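Local structure of Phospholipase/Carboxylesterase (Dyadobacter fermentans, 4H0C) at residues Ala99-Ser108 against Arg123-Gly133. The protein probably hydrolyses carboxylic esters, perhaps including palmitoyl thioesters on proteins, as an alpha/beta hydrolase of the phospholipase/carboxylesterase family. Numbering follows the deposited sequence.
Sequences AEQIYFAGFS and RKYGGIIAFTG
F104 drives the edge of its ring into one face of Y125 in a T-shaped stack, centroids 5.0 Å apart and planes at 77°; R123 CG lies on the opposite face of Y125. With CG beside its backbone N (chi1 -62°), F104 lies alongside I128, its CD1 4.1 Å from I128 CG1. On the other side of the sheet A105 meets I129, while the Y103 ring spreads over the backbone of G126, whose CA sits 3.7 Å from the ring centroid in a CH-pi contact. Cutting Y103 back to alanine removes ring and hydroxyl, and would probably open a gap over G126 and leave the bound sodium ion less enclosed. F107 crosses F131 at about a right angle, CD1 3.9 Å from F131 CB. Between these faces the parallel strands 102-107 and 127-131 are laced by six backbone bonds, from G126 N to I102 O (2.7 Å) through to S108 N and F131 O (2.9 Å), just past strand 102-107. At the solvent-facing end E100 and K124 form a long salt bridge, OE1 to NZ 3.4 Å. Helix 109-120 links the two neighbouring strands in a beta-alpha-beta crossover of the central sheet. The bond from S108 N fixes the strand end, and the strained backbone of S108 (phi 57°) before that helix fits a nucleophile elbow presenting S108 OG to H194, its hydrogen-bond partner in a probable Ser-His-Asp triad.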
# COMPACT_ATOMS: atom_id res chain seq x y z
N ALA A 99 3.74 -12.65 9.23
CA ALA A 99 3.94 -11.50 8.33
C ALA A 99 4.46 -11.92 6.95
O ALA A 99 4.13 -11.30 5.94
CB ALA A 99 4.87 -10.47 8.97
N GLU A 100 5.22 -13.01 6.90
CA GLU A 100 5.75 -13.49 5.62
C GLU A 100 4.69 -14.06 4.65
O GLU A 100 4.99 -14.29 3.47
CB GLU A 100 6.90 -14.49 5.82
CG GLU A 100 6.45 -15.83 6.34
CD GLU A 100 7.56 -16.86 6.28
OE1 GLU A 100 8.71 -16.50 5.92
OE2 GLU A 100 7.28 -18.03 6.60
N GLN A 101 3.46 -14.22 5.15
CA GLN A 101 2.31 -14.61 4.34
C GLN A 101 1.30 -13.46 4.25
O GLN A 101 0.15 -13.69 3.85
CB GLN A 101 1.61 -15.85 4.93
CG GLN A 101 2.46 -17.11 4.96
CD GLN A 101 3.04 -17.48 3.61
OE1 GLN A 101 2.45 -17.21 2.56
NE2 GLN A 101 4.21 -18.10 3.62
N ILE A 102 1.72 -12.25 4.61
CA ILE A 102 0.84 -11.08 4.53
C ILE A 102 1.29 -10.24 3.35
O ILE A 102 2.50 -9.92 3.21
CB ILE A 102 0.79 -10.23 5.84
CG1 ILE A 102 0.25 -11.05 7.02
CG2 ILE A 102 -0.09 -8.99 5.62
CD1 ILE A 102 0.38 -10.38 8.39
N TYR A 103 0.33 -9.93 2.49
CA TYR A 103 0.54 -9.13 1.27
C TYR A 103 -0.13 -7.79 1.44
O TYR A 103 -1.03 -7.64 2.28
CB TYR A 103 -0.08 -9.87 0.08
CG TYR A 103 0.60 -11.18 -0.23
CD1 TYR A 103 0.46 -12.30 0.61
CD2 TYR A 103 1.42 -11.30 -1.35
CE1 TYR A 103 1.09 -13.50 0.32
CE2 TYR A 103 2.05 -12.50 -1.65
CZ TYR A 103 1.89 -13.60 -0.82
OH TYR A 103 2.55 -14.77 -1.14
N PHE A 104 0.33 -6.80 0.68
CA PHE A 104 -0.29 -5.46 0.70
C PHE A 104 -0.57 -5.02 -0.73
O PHE A 104 0.24 -5.27 -1.64
CB PHE A 104 0.63 -4.41 1.34
CG PHE A 104 0.96 -4.67 2.78
CD1 PHE A 104 1.90 -5.65 3.13
CD2 PHE A 104 0.34 -3.95 3.79
CE1 PHE A 104 2.20 -5.90 4.46
CE2 PHE A 104 0.65 -4.20 5.13
CZ PHE A 104 1.57 -5.18 5.47
N ALA A 105 -1.72 -4.37 -0.92
CA ALA A 105 -2.07 -3.85 -2.25
C ALA A 105 -2.77 -2.52 -2.10
O ALA A 105 -3.72 -2.39 -1.32
CB ALA A 105 -2.94 -4.85 -3.01
N GLY A 106 -2.32 -1.51 -2.83
CA GLY A 106 -2.91 -0.17 -2.71
C GLY A 106 -2.90 0.50 -4.06
O GLY A 106 -2.05 0.18 -4.91
N PHE A 107 -3.84 1.42 -4.27
CA PHE A 107 -3.84 2.26 -5.47
C PHE A 107 -3.75 3.70 -5.06
O PHE A 107 -4.49 4.13 -4.18
CB PHE A 107 -5.13 2.06 -6.32
CG PHE A 107 -5.27 3.03 -7.45
CD1 PHE A 107 -4.34 3.03 -8.49
CD2 PHE A 107 -6.31 3.95 -7.47
CE1 PHE A 107 -4.45 3.93 -9.55
CE2 PHE A 107 -6.43 4.85 -8.53
CZ PHE A 107 -5.50 4.84 -9.57
N SER A 108 -2.90 4.46 -5.75
CA SER A 108 -2.84 5.92 -5.60
C SER A 108 -2.58 6.32 -4.13
O SER A 108 -1.57 5.90 -3.57
CB SER A 108 -4.07 6.59 -6.25
OG SER A 108 -3.85 7.96 -6.51
N ARG A 123 10.01 -5.82 7.00
CA ARG A 123 10.35 -7.17 7.40
C ARG A 123 9.99 -8.06 6.24
O ARG A 123 9.62 -7.56 5.20
CB ARG A 123 9.63 -7.59 8.68
CG ARG A 123 8.17 -7.23 8.73
CD ARG A 123 7.70 -7.57 10.13
NE ARG A 123 6.35 -7.15 10.45
CZ ARG A 123 5.59 -7.78 11.34
NH1 ARG A 123 6.04 -8.88 11.95
NH2 ARG A 123 4.37 -7.33 11.60
N LYS A 124 10.10 -9.37 6.41
CA LYS A 124 9.75 -10.27 5.32
C LYS A 124 8.23 -10.32 5.23
O LYS A 124 7.57 -10.77 6.17
CB LYS A 124 10.33 -11.67 5.52
CG LYS A 124 10.14 -12.58 4.31
CD LYS A 124 10.83 -13.92 4.54
CE LYS A 124 10.86 -14.75 3.27
NZ LYS A 124 11.12 -16.18 3.53
N TYR A 125 7.70 -9.81 4.13
CA TYR A 125 6.27 -9.89 3.87
C TYR A 125 6.03 -10.83 2.70
O TYR A 125 6.99 -11.18 1.98
CB TYR A 125 5.72 -8.50 3.54
CG TYR A 125 5.67 -7.53 4.72
CD1 TYR A 125 4.86 -7.79 5.85
CD2 TYR A 125 6.41 -6.34 4.69
CE1 TYR A 125 4.80 -6.88 6.90
CE2 TYR A 125 6.37 -5.45 5.75
CZ TYR A 125 5.56 -5.71 6.84
OH TYR A 125 5.54 -4.80 7.86
N GLY A 126 4.78 -11.21 2.46
CA GLY A 126 4.45 -12.02 1.29
C GLY A 126 4.73 -11.30 -0.02
O GLY A 126 5.30 -11.88 -0.95
N GLY A 127 4.38 -10.03 -0.08
CA GLY A 127 4.56 -9.23 -1.29
C GLY A 127 3.87 -7.89 -1.10
O GLY A 127 2.96 -7.77 -0.27
N ILE A 128 4.31 -6.89 -1.85
CA ILE A 128 3.78 -5.54 -1.72
C ILE A 128 3.49 -5.00 -3.11
O ILE A 128 4.35 -5.02 -3.98
CB ILE A 128 4.79 -4.62 -0.97
CG1 ILE A 128 5.01 -5.15 0.46
CG2 ILE A 128 4.28 -3.19 -0.95
CD1 ILE A 128 6.25 -4.58 1.17
N ILE A 129 2.25 -4.55 -3.32
CA ILE A 129 1.83 -4.03 -4.63
C ILE A 129 1.40 -2.58 -4.49
O ILE A 129 0.42 -2.26 -3.80
CB ILE A 129 0.65 -4.87 -5.16
CG1 ILE A 129 1.03 -6.36 -5.26
CG2 ILE A 129 0.20 -4.32 -6.50
CD1 ILE A 129 -0.18 -7.27 -5.15
N ALA A 130 2.16 -1.68 -5.11
CA ALA A 130 1.90 -0.25 -5.03
C ALA A 130 1.58 0.30 -6.41
O ALA A 130 2.47 0.72 -7.17
CB ALA A 130 3.08 0.48 -4.41
N PHE A 131 0.29 0.26 -6.76
CA PHE A 131 -0.17 0.80 -8.05
C PHE A 131 -0.21 2.32 -7.97
O PHE A 131 -1.08 2.89 -7.32
CB PHE A 131 -1.59 0.31 -8.42
CG PHE A 131 -1.71 -1.17 -8.65
CD1 PHE A 131 -1.00 -1.81 -9.67
CD2 PHE A 131 -2.60 -1.94 -7.87
CE1 PHE A 131 -1.16 -3.18 -9.89
CE2 PHE A 131 -2.77 -3.29 -8.10
CZ PHE A 131 -2.04 -3.93 -9.11
N THR A 132 0.73 2.96 -8.67
CA THR A 132 0.82 4.44 -8.76
C THR A 132 0.94 5.12 -7.40
O THR A 132 0.03 5.83 -6.93
CB THR A 132 -0.33 5.03 -9.59
OG1 THR A 132 -0.45 4.27 -10.80
CG2 THR A 132 -0.04 6.54 -9.95
N GLY A 133 2.08 4.89 -6.75
CA GLY A 133 2.34 5.52 -5.48
C GLY A 133 3.82 5.67 -5.21
O GLY A 133 4.67 5.10 -5.92